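Local coordinates for Non-structural protein (Porcine reproductive and respiratory syndrome virus, PDB 3IFU) that is the leader protease Nsp1alpha, a zinc-binding papain-like cysteine protease at the start of the viral polyprotein that probably also suppresses host interferon-beta production, at residues G133-V138 / L162-R167; F82-M87 / L119-R124. All coordinates share one frame; numbering follows the deposited sequence.

Contact 1 of 2, residues G133-V138 / L162-R167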
loop_
_atom_site.group_PDB
_atom_site.type_symbol
_atom_site.label_atom_id
_atom_site.label_comp_id
_atom_site.label_asym_id
_atom_site.label_seq_id
_atom_site.Cartn_x
_atom_site.Cartn_y
_atom_site.Cartn_z
ATOM N N GLY A 133 -4.986 -1.189 -16.219
ATOM C CA GLY A 133 -3.604 -1.571 -16.004
ATOM C C GLY A 133 -3.251 -1.573 -14.527
ATOM O O GLY A 133 -4.110 -1.338 -13.682
ATOM N N PRO A 134 -1.984 -1.819 -14.184
ATOM C CA PRO A 134 -1.536 -1.849 -12.791
ATOM C C PRO A 134 -1.592 -0.496 -12.081
ATOM O O PRO A 134 -1.309 0.539 -12.669
ATOM C CB PRO A 134 -0.093 -2.358 -12.897
ATOM C CG PRO A 134 -0.013 -2.984 -14.263
ATOM C CD PRO A 134 -0.862 -2.086 -15.096
ATOM N N VAL A 135 -1.968 -0.518 -10.808
ATOM C CA VAL A 135 -2.016 0.699 -10.004
ATOM C C VAL A 135 -1.175 0.466 -8.759
ATOM O O VAL A 135 -1.372 -0.510 -8.037
ATOM C CB VAL A 135 -3.442 1.062 -9.560
ATOM C CG1 VAL A 135 -3.395 2.285 -8.621
ATOM C CG2 VAL A 135 -4.298 1.364 -10.777
ATOM N N PRO A 136 -0.219 1.362 -8.492
ATOM C CA PRO A 136 0.633 1.200 -7.310
ATOM C C PRO A 136 -0.056 1.641 -6.021
ATOM O O PRO A 136 -1.024 2.402 -6.048
ATOM C CB PRO A 136 1.829 2.072 -7.645
ATOM C CG PRO A 136 1.170 3.234 -8.354
ATOM C CD PRO A 136 0.172 2.552 -9.273
ATOM N N GLY A 137 0.444 1.142 -4.897
ATOM C CA GLY A 137 -0.104 1.526 -3.614
ATOM C C GLY A 137 -1.413 0.898 -3.194
ATOM O O GLY A 137 -1.873 -0.075 -3.775
ATOM N N VAL A 138 -2.012 1.492 -2.169
ATOM C CA VAL A 138 -3.258 1.022 -1.595
ATOM C C VAL A 138 -4.495 1.398 -2.405
ATOM O O VAL A 138 -4.539 2.441 -3.063
ATOM C CB VAL A 138 -3.429 1.572 -0.173
ATOM C CG1 VAL A 138 -2.311 1.065 0.723
ATOM C CG2 VAL A 138 -3.427 3.088 -0.218
ATOM N N LEU A 162 -4.862 8.458 -5.558
ATOM C CA LEU A 162 -3.686 8.726 -6.369
ATOM C C LEU A 162 -4.091 9.522 -7.622
ATOM O O LEU A 162 -5.107 9.221 -8.255
ATOM C CB LEU A 162 -3.059 7.384 -6.757
ATOM C CG LEU A 162 -1.555 7.145 -6.832
ATOM C CD1 LEU A 162 -0.854 7.662 -5.590
ATOM C CD2 LEU A 162 -1.323 5.654 -6.980
ATOM N N PRO A 163 -3.320 10.561 -7.983
ATOM C CA PRO A 163 -3.649 11.362 -9.174
ATOM C C PRO A 163 -3.385 10.609 -10.485
ATOM O O PRO A 163 -2.466 10.946 -11.233
ATOM C CB PRO A 163 -2.759 12.592 -9.014
ATOM C CG PRO A 163 -1.575 12.060 -8.268
ATOM C CD PRO A 163 -2.202 11.161 -7.235
ATOM N N LEU A 164 -4.211 9.601 -10.758
ATOM C CA LEU A 164 -4.067 8.767 -11.949
ATOM C C LEU A 164 -4.256 9.468 -13.297
ATOM O O LEU A 164 -4.856 10.539 -13.370
ATOM C CB LEU A 164 -5.017 7.568 -11.849
ATOM C CG LEU A 164 -4.741 6.617 -10.681
ATOM C CD1 LEU A 164 -5.642 5.391 -10.806
ATOM C CD2 LEU A 164 -3.272 6.206 -10.676
ATOM N N PRO A 165 -3.744 8.857 -14.386
ATOM C CA PRO A 165 -3.831 9.388 -15.752
ATOM C C PRO A 165 -5.209 9.184 -16.383
ATOM O O PRO A 165 -5.656 10.000 -17.185
ATOM C CB PRO A 165 -2.742 8.614 -16.482
ATOM C CG PRO A 165 -2.886 7.266 -15.890
ATOM C CD PRO A 165 -3.005 7.579 -14.391
ATOM N N GLN A 166 -5.873 8.088 -16.030
ATOM C CA GLN A 166 -7.204 7.812 -16.558
ATOM C C GLN A 166 -8.124 8.952 -16.152
ATOM O O GLN A 166 -7.689 9.921 -15.528
ATOM C CB GLN A 166 -7.762 6.499 -15.993
ATOM C CG GLN A 166 -6.942 5.268 -16.324
ATOM C CD GLN A 166 -6.349 4.611 -15.091
ATOM O OE1 GLN A 166 -7.074 4.086 -14.244
ATOM N NE2 GLN A 166 -5.022 4.643 -14.982
ATOM N N ARG A 167 -9.400 8.827 -16.498
ATOM C CA ARG A 167 -10.373 9.854 -16.165
ATOM C C ARG A 167 -11.268 9.340 -15.049
ATOM O O ARG A 167 -11.916 8.303 -15.186
ATOM C CB ARG A 167 -11.212 10.204 -17.397
ATOM C CG ARG A 167 -10.486 9.971 -18.720
ATOM C CD ARG A 167 -11.140 10.712 -19.884
ATOM N NE ARG A 167 -12.595 10.784 -19.757
ATOM C CZ ARG A 167 -13.262 11.897 -19.466
ATOM N NH1 ARG A 167 -14.585 11.874 -19.365
ATOM N NH2 ARG A 167 -12.602 13.035 -19.288
#
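Val135, Pro136, Leu162 and Leu164 form a small apolar patch where two irregular loops of the papain-like protease domain pass each other at the ends of its antiparallel sheet. Loop 133-138 joins strand 127-130 to strand 140-142, while 162-167 leads away from strand 157-160.

Side chain to side chain, the contact is wholly apolar. Val135 CG2 lies 4.2 Å from Leu164 CD1, while Val135 CG1, anti to the backbone N (chi1 175°), sits between the leucines, 4.3 Å from Leu162 CD2 and almost as near the Leu164 methyls. Leu164 also rests against Tyr129 of strand 127-130.

The backbone bonding is local to 162-167. Pro163 is the centre of an inverse gamma turn, closed by Leu164 N to Leu162 O at 2.7 Å, and this tight bend lets Leu162 and Leu164 both face the other loop. Leu162 N is tied in turn to Thr160 OG1.

Pro136 has a second neighbour, Tyr24 of the second subunit, so the patch borders the dimer interface. Between the two loops the closest approach is made by a single methyl: Leu162 CD2 is 3.7 Å from Pro136 CG and, in a separate methyl-to-oxygen touch, 3.4 Å from Pro136 O.

Contact 2 of 2, residues F82-M87 / L119-R124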
loop_
_atom_site.group_PDB
_atom_site.type_symbol
_atom_site.label_atom_id
_atom_site.label_comp_id
_atom_site.label_asym_id
_atom_site.label_seq_id
_atom_site.Cartn_x
_atom_site.Cartn_y
_atom_site.Cartn_z
ATOM N N PHE A 82 -9.106 -0.965 5.694
ATOM C CA PHE A 82 -7.815 -0.293 5.729
ATOM C C PHE A 82 -7.582 0.698 4.576
ATOM O O PHE A 82 -7.200 1.843 4.816
ATOM C CB PHE A 82 -6.670 -1.314 5.762
ATOM C CG PHE A 82 -5.313 -0.684 5.787
ATOM C CD1 PHE A 82 -4.865 -0.013 6.920
ATOM C CD2 PHE A 82 -4.512 -0.685 4.651
ATOM C CE1 PHE A 82 -3.641 0.659 6.922
ATOM C CE2 PHE A 82 -3.289 -0.018 4.645
ATOM C CZ PHE A 82 -2.856 0.657 5.786
ATOM N N PRO A 83 -7.783 0.275 3.311
ATOM C CA PRO A 83 -7.569 1.199 2.190
ATOM C C PRO A 83 -8.401 2.483 2.273
ATOM O O PRO A 83 -7.899 3.576 1.996
ATOM C CB PRO A 83 -7.937 0.357 0.975
ATOM C CG PRO A 83 -7.540 -0.999 1.399
ATOM C CD PRO A 83 -8.061 -1.082 2.809
ATOM N N ILE A 84 -9.673 2.352 2.644
ATOM C CA ILE A 84 -10.538 3.527 2.762
ATOM C C ILE A 84 -10.040 4.440 3.883
ATOM O O ILE A 84 -10.044 5.658 3.747
ATOM C CB ILE A 84 -12.013 3.133 3.042
ATOM C CG1 ILE A 84 -12.616 2.456 1.809
ATOM C CG2 ILE A 84 -12.812 4.363 3.421
ATOM C CD1 ILE A 84 -13.949 1.789 2.058
ATOM N N ALA A 85 -9.604 3.850 4.986
ATOM C CA ALA A 85 -9.099 4.645 6.091
ATOM C C ALA A 85 -7.774 5.329 5.741
ATOM O O ALA A 85 -7.584 6.503 6.057
ATOM C CB ALA A 85 -8.933 3.778 7.331
ATOM N N ARG A 86 -6.859 4.616 5.087
ATOM C CA ARG A 86 -5.577 5.228 4.749
ATOM C C ARG A 86 -5.675 6.361 3.746
ATOM O O ARG A 86 -5.018 7.387 3.904
ATOM C CB ARG A 86 -4.579 4.217 4.192
ATOM C CG ARG A 86 -3.158 4.781 4.193
ATOM C CD ARG A 86 -2.527 4.558 5.562
ATOM N NE ARG A 86 -1.802 5.695 6.139
ATOM C CZ ARG A 86 -2.328 6.895 6.367
ATOM N NH1 ARG A 86 -3.589 7.147 6.050
ATOM N NH2 ARG A 86 -1.608 7.830 6.970
ATOM N N MET A 87 -6.477 6.167 2.706
ATOM C CA MET A 87 -6.645 7.175 1.667
ATOM C C MET A 87 -7.494 8.338 2.147
ATOM O O MET A 87 -7.531 9.391 1.523
ATOM C CB MET A 87 -7.302 6.553 0.436
ATOM C CG MET A 87 -6.660 5.253 -0.017
ATOM S SD MET A 87 -7.270 4.650 -1.604
ATOM C CE MET A 87 -8.772 3.845 -1.131
ATOM N N LEU A 119 -18.838 8.175 4.897
ATOM C CA LEU A 119 -17.401 8.210 5.133
ATOM C C LEU A 119 -16.706 9.292 4.310
ATOM O O LEU A 119 -15.484 9.440 4.378
ATOM C CB LEU A 119 -16.782 6.845 4.820
ATOM C CG LEU A 119 -17.147 5.699 5.763
ATOM C CD1 LEU A 119 -16.402 4.453 5.348
ATOM C CD2 LEU A 119 -16.792 6.081 7.194
ATOM N N GLN A 120 -17.485 10.037 3.528
ATOM C CA GLN A 120 -16.953 11.123 2.707
ATOM C C GLN A 120 -15.703 10.720 1.955
ATOM O O GLN A 120 -14.721 11.465 1.914
ATOM C CB GLN A 120 -16.634 12.326 3.583
ATOM C CG GLN A 120 -17.844 13.014 4.141
ATOM C CD GLN A 120 -17.489 13.911 5.296
ATOM O OE1 GLN A 120 -18.279 14.766 5.699
ATOM N NE2 GLN A 120 -16.294 13.715 5.852
ATOM N N VAL A 121 -15.745 9.536 1.363
ATOM C CA VAL A 121 -14.620 9.022 0.608
ATOM C C VAL A 121 -14.278 9.932 -0.571
ATOM O O VAL A 121 -13.103 10.230 -0.821
ATOM C CB VAL A 121 -14.931 7.592 0.128
ATOM C CG1 VAL A 121 -14.094 7.230 -1.081
ATOM C CG2 VAL A 121 -14.667 6.626 1.259
ATOM N N TYR A 122 -15.303 10.391 -1.279
ATOM C CA TYR A 122 -15.091 11.259 -2.428
ATOM C C TYR A 122 -14.592 12.668 -2.052
ATOM O O TYR A 122 -13.630 13.172 -2.644
ATOM C CB TYR A 122 -16.382 11.375 -3.245
ATOM C CG TYR A 122 -16.197 12.117 -4.549
ATOM C CD1 TYR A 122 -15.927 11.433 -5.731
ATOM C CD2 TYR A 122 -16.240 13.513 -4.588
ATOM C CE1 TYR A 122 -15.699 12.122 -6.926
ATOM C CE2 TYR A 122 -16.012 14.210 -5.772
ATOM C CZ TYR A 122 -15.740 13.513 -6.937
ATOM O OH TYR A 122 -15.495 14.210 -8.099
ATOM N N GLU A 123 -15.235 13.305 -1.075
ATOM C CA GLU A 123 -14.827 14.652 -0.702
ATOM C C GLU A 123 -13.394 14.654 -0.176
ATOM O O GLU A 123 -12.702 15.669 -0.258
ATOM C CB GLU A 123 -15.777 15.249 0.349
ATOM C CG GLU A 123 -15.318 15.068 1.801
ATOM C CD GLU A 123 -15.235 16.389 2.583
ATOM O OE1 GLU A 123 -16.259 17.108 2.647
ATOM O OE2 GLU A 123 -14.153 16.706 3.138
ATOM N N ARG A 124 -12.945 13.518 0.349
ATOM C CA ARG A 124 -11.595 13.429 0.890
ATOM C C ARG A 124 -10.514 13.097 -0.135
ATOM O O ARG A 124 -9.337 12.973 0.220
ATOM C CB ARG A 124 -11.562 12.435 2.054
ATOM C CG ARG A 124 -12.146 13.010 3.350
ATOM C CD ARG A 124 -12.556 11.913 4.310
ATOM N NE ARG A 124 -13.229 12.422 5.502
ATOM C CZ ARG A 124 -12.618 12.795 6.625
ATOM N NH1 ARG A 124 -11.299 12.722 6.738
ATOM N NH2 ARG A 124 -13.336 13.241 7.645
#
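Ile84 lays its branch methyl CG2 against Val121 and Leu119, joining helix 81-87 to the turn that follows helix 113-118 in the papain-like protease domain. Helix 113-118 ends in a Schellman motif at Gln120, which has a positive phi of 46°, and the chain swings round so that Leu119 and Val121, on either side of it in sequence, both meet the isoleucine.

The closer of the two pairs is methyl to methyl, Ile84 CG2 to Val121 CG2 at 3.6 Å. Leu119 touches through one end of its fork, its CD1 standing 4.1 Å from Ile84 CG2. Both side chains run roughly at right angles to that of Ile84. In Ile84 the methyl CG2 is anti to the backbone N, whereas CG1 lies beside that N (chi1 -69°), which turns this methyl, rather than the CG1-CD1 arm, to Val121 and Leu119. Leu116 of helix 113-118 packs on both Ile84 and Val121, and Val140 of strand 140-142 also touches Ile84, extending the buried apolar cluster to that helix and strand.

Farther along, the segments come together less intimately. Met87 is buried and packs on Cys126 and Asn161, while Arg124 reaches Thr88 O through a weak hydrogen bond from NH1. A single i+4 backbone bond, Arg124 N to Gln120 O at 3.1 Å, closes the turn. At this end the nearest atoms across the contact are two backbone carbonyl oxygens, Met87 O and Arg124 O, 4.2 Å apart.

How the contacts relate
Both contacts belong to the papain-like protease part of the chain, with centres about 16 Å apart. They come in series: contact 2 closes before contact 1 opens, and strand 127-130 runs between them. Contact 2 is the inner one, about 11 Å from the centre of the chain and joining helix 81-87 to the turn after helix 113-118; contact 1 is about 19 Å out, where loops leave the four-stranded sheet. They meet at Val138, whose O lies 3.8 Å from Met87 SD and whose CG1 is 4.2 Å from Phe82 CE2. Both border the second subunit, through Pro136 on one side and Phe82 on the other, so helix and loops together contribute to the dimer interface.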